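Local coordinates for protein cortical-lytic enzyme (Bacillus cereus, PDB 4S3J) that acts as an N-acetylglucosaminidase on spore cortex peptidoglycan during germination, probably cleaving only partially degraded material that carries muramic acid delta-lactam, at residues Glu228-Asn231 and Arg232-Arg235; Thr174-Asn178 and Gly179-Ala183; Tyr407-Ile410 and Gly411-Phe414; Ser121-Asn124 and Ala125-Ile129. All coordinates share one frame; numbering follows the deposited sequence.

Contact 1: Glu228-Asn231 and Arg232-Arg235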
loop_
_atom_site.group_PDB
_atom_site.type_symbol
_atom_site.label_atom_id
_atom_site.label_comp_id
_atom_site.label_asym_id
_atom_site.label_seq_id
_atom_site.Cartn_x
_atom_site.Cartn_y
_atom_site.Cartn_z
ATOM N N GLU A 228 23.983 -15.000 5.026
ATOM C CA GLU A 228 23.646 -16.335 5.502
ATOM C C GLU A 228 23.364 -16.355 7.009
ATOM O O GLU A 228 22.530 -17.145 7.457
ATOM C CB GLU A 228 24.754 -17.327 5.143
ATOM C CG GLU A 228 24.482 -18.738 5.621
ATOM C CD GLU A 228 23.150 -19.298 5.129
ATOM O OE1 GLU A 228 22.691 -18.929 4.018
ATOM O OE2 GLU A 228 22.560 -20.104 5.881
ATOM N N ALA A 229 24.029 -15.487 7.786
ATOM C CA ALA A 229 23.742 -15.369 9.220
ATOM C C ALA A 229 22.299 -14.880 9.456
ATOM O O ALA A 229 21.647 -15.276 10.424
ATOM C CB ALA A 229 24.757 -14.436 9.906
ATOM N N TYR A 230 21.800 -14.015 8.579
ATOM C CA TYR A 230 20.413 -13.567 8.664
ATOM C C TYR A 230 19.478 -14.746 8.344
ATOM O O TYR A 230 18.495 -14.982 9.047
ATOM C CB TYR A 230 20.159 -12.395 7.700
ATOM C CG TYR A 230 18.828 -11.671 7.849
ATOM C CD1 TYR A 230 17.993 -11.880 8.946
ATOM C CD2 TYR A 230 18.408 -10.778 6.882
ATOM C CE1 TYR A 230 16.779 -11.208 9.069
ATOM C CE2 TYR A 230 17.181 -10.102 6.994
ATOM C CZ TYR A 230 16.383 -10.322 8.096
ATOM O OH TYR A 230 15.181 -9.668 8.229
ATOM N N ASN A 231 19.789 -15.484 7.284
ATOM C CA ASN A 231 19.023 -16.694 6.966
ATOM C C ASN A 231 18.981 -17.657 8.147
ATOM O O ASN A 231 17.920 -18.166 8.497
ATOM C CB ASN A 231 19.588 -17.415 5.735
ATOM C CG ASN A 231 19.480 -16.599 4.478
ATOM O OD1 ASN A 231 18.628 -15.713 4.373
ATOM N ND2 ASN A 231 20.334 -16.895 3.500
ATOM N N ARG A 232 20.128 -17.887 8.790
ATOM C CA ARG A 232 20.168 -18.787 9.944
ATOM C C ARG A 232 19.356 -18.249 11.105
ATOM O O ARG A 232 18.685 -19.006 11.797
ATOM C CB ARG A 232 21.600 -19.036 10.423
ATOM C CG ARG A 232 22.488 -19.806 9.487
ATOM C CD ARG A 232 23.688 -20.332 10.249
ATOM N NE ARG A 232 24.509 -19.239 10.775
ATOM C CZ ARG A 232 25.494 -18.648 10.105
ATOM N NH1 ARG A 232 25.802 -19.054 8.877
ATOM N NH2 ARG A 232 26.182 -17.657 10.665
ATOM N N PHE A 233 19.431 -16.941 11.347
ATOM C CA PHE A 233 18.610 -16.350 12.388
ATOM C C PHE A 233 17.126 -16.596 12.106
ATOM O O PHE A 233 16.378 -16.983 13.000
ATOM C CB PHE A 233 18.890 -14.845 12.509
ATOM C CG PHE A 233 17.912 -14.116 13.380
ATOM C CD1 PHE A 233 17.880 -14.335 14.745
ATOM C CD2 PHE A 233 17.031 -13.188 12.833
ATOM C CE1 PHE A 233 16.988 -13.656 15.553
ATOM C CE2 PHE A 233 16.138 -12.502 13.642
ATOM C CZ PHE A 233 16.117 -12.737 14.998
ATOM N N LEU A 234 16.699 -16.379 10.868
ATOM C CA LEU A 234 15.292 -16.566 10.541
ATOM C C LEU A 234 14.892 -18.027 10.736
ATOM O O LEU A 234 13.813 -18.292 11.277
ATOM C CB LEU A 234 15.003 -16.099 9.117
ATOM C CG LEU A 234 15.112 -14.578 8.907
ATOM C CD1 LEU A 234 15.038 -14.307 7.426
ATOM C CD2 LEU A 234 14.026 -13.800 9.664
ATOM N N ARG A 235 15.772 -18.972 10.385
ATOM C CA ARG A 235 15.463 -20.370 10.633
ATOM C C ARG A 235 15.349 -20.615 12.128
ATOM O O ARG A 235 14.461 -21.327 12.571
ATOM C CB ARG A 235 16.517 -21.322 10.035
ATOM C CG ARG A 235 16.716 -21.192 8.537
ATOM C CD ARG A 235 17.735 -22.179 7.965
ATOM N NE ARG A 235 17.961 -21.887 6.549
ATOM C CZ ARG A 235 19.066 -21.346 6.041
ATOM N NH1 ARG A 235 20.110 -21.066 6.818
ATOM N NH2 ARG A 235 19.136 -21.100 4.737
#

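Contact 2: Thr174-Asn178 and Gly179-Ala183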
loop_
_atom_site.group_PDB
_atom_site.type_symbol
_atom_site.label_atom_id
_atom_site.label_comp_id
_atom_site.label_asym_id
_atom_site.label_seq_id
_atom_site.Cartn_x
_atom_site.Cartn_y
_atom_site.Cartn_z
ATOM N N THR A 174 12.925 -3.801 14.241
ATOM C CA THR A 174 13.893 -3.165 13.351
ATOM C C THR A 174 15.296 -3.158 13.937
ATOM O O THR A 174 15.476 -3.206 15.160
ATOM C CB THR A 174 13.522 -1.689 13.043
ATOM O OG1 THR A 174 13.322 -0.959 14.259
ATOM C CG2 THR A 174 12.242 -1.616 12.228
ATOM N N ASN A 175 16.284 -3.050 13.051
ATOM C CA ASN A 175 17.668 -2.842 13.498
ATOM C C ASN A 175 18.049 -1.363 13.404
ATOM O O ASN A 175 19.030 -0.988 12.752
ATOM C CB ASN A 175 18.638 -3.694 12.682
ATOM C CG ASN A 175 18.617 -3.352 11.217
ATOM O OD1 ASN A 175 17.555 -3.075 10.645
ATOM N ND2 ASN A 175 19.789 -3.391 10.587
ATOM N N ILE A 176 17.235 -0.520 14.039
ATOM C CA ILE A 176 17.479 0.918 14.096
ATOM C C ILE A 176 18.221 1.306 15.363
ATOM O O ILE A 176 17.850 0.875 16.464
ATOM C CB ILE A 176 16.171 1.686 14.006
ATOM C CG1 ILE A 176 15.569 1.494 12.622
ATOM C CG2 ILE A 176 16.406 3.175 14.275
ATOM C CD1 ILE A 176 14.133 2.006 12.476
ATOM N N GLU A 177 19.271 2.113 15.192
ATOM C CA GLU A 177 19.995 2.725 16.297
ATOM C C GLU A 177 20.077 4.210 16.019
ATOM O O GLU A 177 20.505 4.598 14.936
ATOM C CB GLU A 177 21.427 2.162 16.424
ATOM C CG GLU A 177 21.504 0.758 16.932
ATOM C CD GLU A 177 22.930 0.310 17.278
ATOM O OE1 GLU A 177 23.846 0.433 16.430
ATOM O OE2 GLU A 177 23.128 -0.153 18.415
ATOM N N ASN A 178 19.678 5.028 16.994
ATOM C CA ASN A 178 19.706 6.477 16.855
ATOM C C ASN A 178 19.068 6.950 15.543
ATOM O O ASN A 178 19.606 7.813 14.851
ATOM C CB ASN A 178 21.147 6.970 16.961
ATOM C CG ASN A 178 21.798 6.586 18.292
ATOM O OD1 ASN A 178 22.909 6.055 18.324
ATOM N ND2 ASN A 178 21.095 6.840 19.393
ATOM N N GLY A 179 17.925 6.366 15.201
ATOM C CA GLY A 179 17.125 6.825 14.081
ATOM C C GLY A 179 17.579 6.341 12.718
ATOM O O GLY A 179 17.008 6.736 11.706
ATOM N N ASN A 180 18.594 5.483 12.680
ATOM C CA ASN A 180 19.078 4.932 11.423
ATOM C C ASN A 180 19.257 3.424 11.471
ATOM O O ASN A 180 19.627 2.860 12.509
ATOM C CB ASN A 180 20.402 5.573 11.043
ATOM C CG ASN A 180 20.226 6.970 10.495
ATOM O OD1 ASN A 180 20.722 7.939 11.066
ATOM N ND2 ASN A 180 19.512 7.079 9.381
ATOM N N PHE A 181 19.008 2.775 10.341
ATOM C CA PHE A 181 19.275 1.349 10.225
ATOM C C PHE A 181 20.767 1.089 10.385
ATOM O O PHE A 181 21.606 1.832 9.868
ATOM C CB PHE A 181 18.792 0.791 8.884
ATOM C CG PHE A 181 17.282 0.675 8.767
ATOM C CD1 PHE A 181 16.599 -0.283 9.486
ATOM C CD2 PHE A 181 16.563 1.514 7.932
ATOM C CE1 PHE A 181 15.217 -0.427 9.382
ATOM C CE2 PHE A 181 15.165 1.380 7.813
ATOM C CZ PHE A 181 14.498 0.406 8.543
ATOM N N SER A 182 21.094 0.038 11.123
ATOM C CA SER A 182 22.474 -0.183 11.557
ATOM C C SER A 182 23.004 -1.569 11.242
ATOM O O SER A 182 22.563 -2.540 11.843
ATOM C CB SER A 182 22.564 0.047 13.056
ATOM O OG SER A 182 23.844 -0.326 13.565
ATOM N N ALA A 183 23.960 -1.655 10.321
ATOM C CA ALA A 183 24.652 -2.909 10.041
ATOM C C ALA A 183 25.392 -3.442 11.281
ATOM O O ALA A 183 25.516 -4.660 11.468
ATOM C CB ALA A 183 25.625 -2.730 8.900
#

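Contact 3: Tyr407-Ile410 and Gly411-Phe414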
loop_
_atom_site.group_PDB
_atom_site.type_symbol
_atom_site.label_atom_id
_atom_site.label_comp_id
_atom_site.label_asym_id
_atom_site.label_seq_id
_atom_site.Cartn_x
_atom_site.Cartn_y
_atom_site.Cartn_z
ATOM N N TYR A 407 0.266 -1.608 3.111
ATOM C CA TYR A 407 0.172 -0.157 2.951
ATOM C C TYR A 407 1.090 0.632 3.884
ATOM O O TYR A 407 1.053 0.443 5.099
ATOM C CB TYR A 407 -1.248 0.274 3.205
ATOM C CG TYR A 407 -2.256 -0.123 2.155
ATOM C CD1 TYR A 407 -2.342 0.574 0.940
ATOM C CD2 TYR A 407 -3.154 -1.149 2.373
ATOM C CE1 TYR A 407 -3.300 0.236 -0.016
ATOM C CE2 TYR A 407 -4.127 -1.494 1.414
ATOM C CZ TYR A 407 -4.189 -0.799 0.224
ATOM O OH TYR A 407 -5.148 -1.084 -0.743
ATOM N N TRP A 408 1.866 1.556 3.310
ATOM C CA TRP A 408 2.634 2.550 4.064
ATOM C C TRP A 408 2.043 3.931 3.740
ATOM O O TRP A 408 2.223 4.415 2.613
ATOM C CB TRP A 408 4.118 2.534 3.695
ATOM C CG TRP A 408 4.929 3.410 4.622
ATOM C CD1 TRP A 408 5.118 4.755 4.527
ATOM C CD2 TRP A 408 5.621 2.994 5.797
ATOM N NE1 TRP A 408 5.902 5.205 5.567
ATOM C CE2 TRP A 408 6.212 4.140 6.364
ATOM C CE3 TRP A 408 5.792 1.765 6.435
ATOM C CZ2 TRP A 408 6.971 4.097 7.530
ATOM C CZ3 TRP A 408 6.546 1.727 7.596
ATOM C CH2 TRP A 408 7.119 2.884 8.129
ATOM N N LYS A 409 1.351 4.595 4.663
ATOM C CA LYS A 409 1.114 4.207 6.052
ATOM C C LYS A 409 -0.183 4.873 6.498
ATOM O O LYS A 409 -0.702 5.759 5.812
ATOM C CB LYS A 409 2.271 4.641 6.976
ATOM C CG LYS A 409 2.543 6.153 6.953
ATOM C CD LYS A 409 3.569 6.563 8.033
ATOM C CE LYS A 409 3.945 8.025 7.906
ATOM N NZ LYS A 409 4.819 8.492 9.032
ATOM N N ILE A 410 -0.688 4.463 7.653
ATOM C CA ILE A 410 -1.866 5.065 8.269
ATOM C C ILE A 410 -1.595 6.543 8.552
ATOM O O ILE A 410 -0.500 6.918 8.947
ATOM C CB ILE A 410 -2.235 4.287 9.558
ATOM C CG1 ILE A 410 -2.695 2.875 9.197
ATOM C CG2 ILE A 410 -3.319 5.026 10.377
ATOM C CD1 ILE A 410 -2.783 1.929 10.378
ATOM N N GLY A 411 -2.597 7.392 8.305
ATOM C CA GLY A 411 -2.491 8.815 8.576
ATOM C C GLY A 411 -2.432 9.679 7.331
ATOM O O GLY A 411 -2.091 10.873 7.409
ATOM N N LEU A 412 -2.757 9.059 6.197
ATOM C CA LEU A 412 -2.754 9.704 4.881
ATOM C C LEU A 412 -4.106 9.482 4.200
ATOM O O LEU A 412 -4.292 8.473 3.496
ATOM C CB LEU A 412 -1.624 9.118 4.037
ATOM C CG LEU A 412 -0.208 9.469 4.521
ATOM C CD1 LEU A 412 0.792 8.414 4.074
ATOM C CD2 LEU A 412 0.192 10.836 3.962
ATOM N N PRO A 413 -5.081 10.361 4.468
ATOM C CA PRO A 413 -6.463 10.167 4.011
ATOM C C PRO A 413 -6.565 9.839 2.518
ATOM O O PRO A 413 -5.963 10.516 1.669
ATOM C CB PRO A 413 -7.131 11.500 4.315
ATOM C CG PRO A 413 -6.366 12.049 5.486
ATOM C CD PRO A 413 -4.948 11.545 5.329
ATOM N N PHE A 414 -7.368 8.809 2.232
ATOM C CA PHE A 414 -7.544 8.252 0.900
ATOM C C PHE A 414 -8.724 7.274 0.983
ATOM O O PHE A 414 -8.565 6.050 0.904
ATOM C CB PHE A 414 -6.238 7.585 0.442
ATOM C CG PHE A 414 -6.225 7.080 -0.983
ATOM C CD1 PHE A 414 -7.314 7.213 -1.841
ATOM C CD2 PHE A 414 -5.084 6.457 -1.459
ATOM C CE1 PHE A 414 -7.243 6.704 -3.151
ATOM C CE2 PHE A 414 -5.008 5.958 -2.746
ATOM C CZ PHE A 414 -6.085 6.081 -3.598
#

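Contact 4: Ser121-Asn124 and Ala125-Ile129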
loop_
_atom_site.group_PDB
_atom_site.type_symbol
_atom_site.label_atom_id
_atom_site.label_comp_id
_atom_site.label_asym_id
_atom_site.label_seq_id
_atom_site.Cartn_x
_atom_site.Cartn_y
_atom_site.Cartn_z
ATOM N N SER A 121 -5.512 12.158 16.141
ATOM C CA SER A 121 -5.942 11.997 14.753
ATOM C C SER A 121 -5.415 10.684 14.174
ATOM O O SER A 121 -6.079 10.020 13.385
ATOM C CB SER A 121 -5.473 13.205 13.922
ATOM O OG SER A 121 -4.073 13.356 14.033
ATOM N N LEU A 122 -4.227 10.286 14.613
ATOM C CA LEU A 122 -3.603 9.072 14.132
ATOM C C LEU A 122 -4.237 7.818 14.745
ATOM O O LEU A 122 -4.442 6.794 14.064
ATOM C CB LEU A 122 -2.121 9.139 14.437
ATOM C CG LEU A 122 -1.162 8.306 13.605
ATOM C CD1 LEU A 122 -1.375 8.502 12.105
ATOM C CD2 LEU A 122 0.278 8.663 13.994
ATOM N N VAL A 123 -4.579 7.892 16.024
ATOM C CA VAL A 123 -5.315 6.799 16.645
ATOM C C VAL A 123 -6.697 6.663 15.986
ATOM O O VAL A 123 -7.168 5.555 15.719
ATOM C CB VAL A 123 -5.440 7.000 18.163
ATOM C CG1 VAL A 123 -6.239 5.871 18.783
ATOM C CG2 VAL A 123 -4.057 7.062 18.791
ATOM N N ASN A 124 -7.339 7.783 15.662
ATOM C CA ASN A 124 -8.634 7.700 14.993
ATOM C C ASN A 124 -8.528 7.087 13.590
ATOM O O ASN A 124 -9.372 6.299 13.186
ATOM C CB ASN A 124 -9.284 9.082 14.893
ATOM C CG ASN A 124 -9.897 9.539 16.202
ATOM O OD1 ASN A 124 -10.217 8.727 17.065
ATOM N ND2 ASN A 124 -10.104 10.844 16.331
ATOM N N ALA A 125 -7.480 7.449 12.856
ATOM C CA ALA A 125 -7.266 6.869 11.536
ATOM C C ALA A 125 -7.046 5.361 11.652
ATOM O O ALA A 125 -7.554 4.595 10.843
ATOM C CB ALA A 125 -6.094 7.511 10.851
ATOM N N THR A 126 -6.312 4.938 12.678
ATOM C CA THR A 126 -6.053 3.518 12.873
ATOM C C THR A 126 -7.368 2.768 13.113
ATOM O O THR A 126 -7.592 1.691 12.550
ATOM C CB THR A 126 -5.097 3.288 14.065
ATOM O OG1 THR A 126 -3.865 3.981 13.841
ATOM C CG2 THR A 126 -4.802 1.801 14.256
ATOM N N ARG A 127 -8.232 3.322 13.955
ATOM C CA ARG A 127 -9.525 2.696 14.206
ATOM C C ARG A 127 -10.378 2.622 12.940
ATOM O O ARG A 127 -11.112 1.641 12.745
ATOM C CB ARG A 127 -10.287 3.447 15.295
ATOM C CG ARG A 127 -9.663 3.342 16.657
ATOM C CD ARG A 127 -10.614 3.798 17.751
ATOM N NE ARG A 127 -10.018 3.603 19.070
ATOM C CZ ARG A 127 -9.453 4.565 19.800
ATOM N NH1 ARG A 127 -9.391 5.815 19.353
ATOM N NH2 ARG A 127 -8.937 4.269 20.986
ATOM N N ALA A 128 -10.309 3.661 12.113
ATOM C CA ALA A 128 -11.114 3.710 10.899
ATOM C C ALA A 128 -10.670 2.644 9.900
ATOM O O ALA A 128 -11.491 2.051 9.207
ATOM C CB ALA A 128 -11.033 5.088 10.251
ATOM N N ILE A 129 -9.367 2.386 9.857
ATOM C CA ILE A 129 -8.787 1.485 8.863
ATOM C C ILE A 129 -8.795 0.027 9.332
ATOM O O ILE A 129 -8.893 -0.880 8.522
ATOM C CB ILE A 129 -7.356 1.958 8.505
ATOM C CG1 ILE A 129 -7.476 3.210 7.621
ATOM C CG2 ILE A 129 -6.558 0.865 7.795
ATOM C CD1 ILE A 129 -6.157 3.912 7.312
#

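Contact 1: Glu228-Asn231 and Arg232-Arg235
Glu228 and Arg235, two helical turns apart, are joined by a salt bridge in which OE2 of Glu228 accepts from NH1 of Arg235 at 2.8 Å. The bond is nearly straight, 171° at the hydrogen. It uses the syn side of the carboxylate, and the carboxylate and guanidinium planes are only 20° apart, so the two groups meet edge to edge, nearly coplanar. A bend at chi2 (55°) folds the glutamate along the helix toward its partner, while the arginine spans the turn from CG to NE in extended form. The other carboxylate oxygen, OE1, takes a hydrogen bond from ND2 of Asn231 at 3.2 Å, meeting it from above the carboxylate plane; ND2 also bonds to Asp268. Both oxygens of Glu228 are thus gripped. Arg232 leans back over the chain instead: one face of its guanidinium covers CA of Ala229, and its NH2 rests 3.6 Å from Ala229 CB, the small alanine leaving room for it.

Each backbone N-H of Arg232-Arg235 bonds to the carbonyl four residues earlier, as Phe233 N does to Ala229 O at 2.9 Å.

The apolar side is carried by Tyr230. CD1 of Leu234 lies over its ring face, 4.2 Å from the centroid, in a CH-pi contact, and CD2 of Phe233 comes to the ring edge at CD1 of Tyr230, 4.2 Å away. Phe233 also packs edge-to-face on Phe217.

Charged groups on one side and aromatic and aliphatic groups on the other make this an amphipathic outer helix of the family 18 TIM barrel, in the beta-alpha-beta unit between strands 214-218 and 246-251.

Contact 2: Thr174-Asn178 and Gly179-Ala183
Glu177 and Asn180 close a two-residue hairpin by bonding to each other twice: Glu177 N gives to Asn180 O at 2.8 Å, and Asn180 N returns to Glu177 O at 3.1 Å, approaching from above that carbonyl's plane. Between them Asn178 and Gly179 form a type I' turn; both have positive phi, which asparagine and glycine tolerate well. Asn180 O also receives a CA-H contact from Ile176 at 3.3 Å.

Beyond the strand pair, Ser182 N donates to Asn175 O at 2.8 Å. The amide of Asn175 turns back to Ser182 O, but this second bond is poorer: ND2 stands well above the carbonyl plane and the angle at the hydrogen is 138°. ND2 has another acceptor, the backbone O of Glu220.

The hydroxyl of Ser182 works in both directions. It gives its proton to OE1 of Glu177 at 3.0 Å and accepts from Leu185 N, capping helix 183-191 as an N-cap serine should; chi1 of 172° swings OG away from its own N, toward the carboxylate of Glu177. OE2 of Glu177 is paired with Arg145, so both carboxylate oxygens are engaged.

On the other face of the hairpin, CG1 of Ile176 sits over the Phe181 ring in a CH-pi contact, 4.1 Å from the centroid. At the ring edge, OD1 of Asn175 meets CD1 of Phe181 at 3.2 Å, an approach the slightly positive edge probably favours. Phe181 also packs on Glu220, the probable proton donor.

The arrangement is a tight type I' beta hairpin extending barrel strand 168-177, leading through an N-cap into the next helix beside the active site.

Contact 3: Tyr407-Ile410 and Gly411-Phe414
Lys409 and Leu412 make the close part of this turn. CD1 of Leu412 approaches the backbone of Lys409, 3.5 Å from its carbonyl O, and touches the aliphatic stem at CG, 4.1 Å away. The lysine chain rises from beside its own backbone, with CG between N and the carbonyl carbon (chi1 58°), then runs straight to NZ; the stem can thus pack while the ammonium group is hydrogen-bonded beyond it to OE1 of Gln112. The peptide bond before Lys409 is cis, a feature familiar after the tryptophan near the end of the last barrel strand of family 18 enzymes. CB of Lys409 lies 3.7 Å above one face of the Trp408 ring. Lys409 N is buried without a partner, a cost of this turn.

The loose side is the exposed pair Gly411 and Pro413. Glycine readily adopts the phi of 110° found at Gly411, and no hydrogen bond spans the two halves.

Around the turn, Ile410 is buried against helix 120-129, Trp408 meets Tyr110 and Phe139 of strands 104-111 and 135-143, and Leu412 leans on Tyr325 of strand 318-330, on the way to helix 415-424.

Contact 4: Ser121-Asn124 and Ala125-Ile129
Thr126 grips Leu122 O twice in this outer helix of the TIM barrel: its hydroxyl OG1 donates at 2.9 Å and its backbone N at 3.0 Å. The two donors reach the oxygen from opposite faces of the carbonyl plane, so neither displaces the other. A chi1 of -58° sets OG1 beside the threonine's own N, on the side that looks back along the helix to Leu122, which is why threonine can spend its hydroxyl inside a helix on a carbonyl one turn earlier.

The remaining backbone bonds are regular: Ala125 N to Ser121 O, Arg127 N to Val123 O and Ala128 N to Asn124 O are each 3.0 Å long. The two alanines suit different surroundings: Ala125 is small enough for Ile410 to pack closely against it, while the exposed Ala128 adds no more than a methyl to the solvent side.

Packing outward, the methyl and methylene groups face different neighbours. Leu122 and Thr126 lean on Leu111 of strand 104-111, and Ile410 also meets Thr126, whereas Val123 and Arg127 touch Ile161 of helix 155-164. The helix therefore sits between the barrel strand on one flank and the next helix on another.

Arg127 extends from CG to NE alongside Val123, pointing the same way. Its guanidinium has OD1 of Asn124 at its edge, in plane, but NH1 is 3.8 Å from that oxygen, too long for a hydrogen bond. One face is covered by the valine, whose CG1 comes within 3.2 Å of NH1 in a tight fit.

All four contacts are local, between neighbouring residues of one continuous stretch, in the family 18 barrel. Contact 1 is largely buried in helix 227-240 and combines a salt bridge with aromatic packing; contact 4, partly buried in helix 120-129, pairs a hydroxyl-to-carbonyl bond with an exposed arginine. Contact 2, partly buried near the probable catalytic glutamate, Glu220, depends on paired backbone bonds and polar side chains, whereas contact 3, a surface turn after the last barrel strand, has no hydrogen bond across it. Contacts 3 and 4 touch directly: Gly411 CA lies 3.7 Å from Leu122 CD1. The other pairs do not meet, contacts 1 and 2 approaching to about 7 Å between nearest atoms.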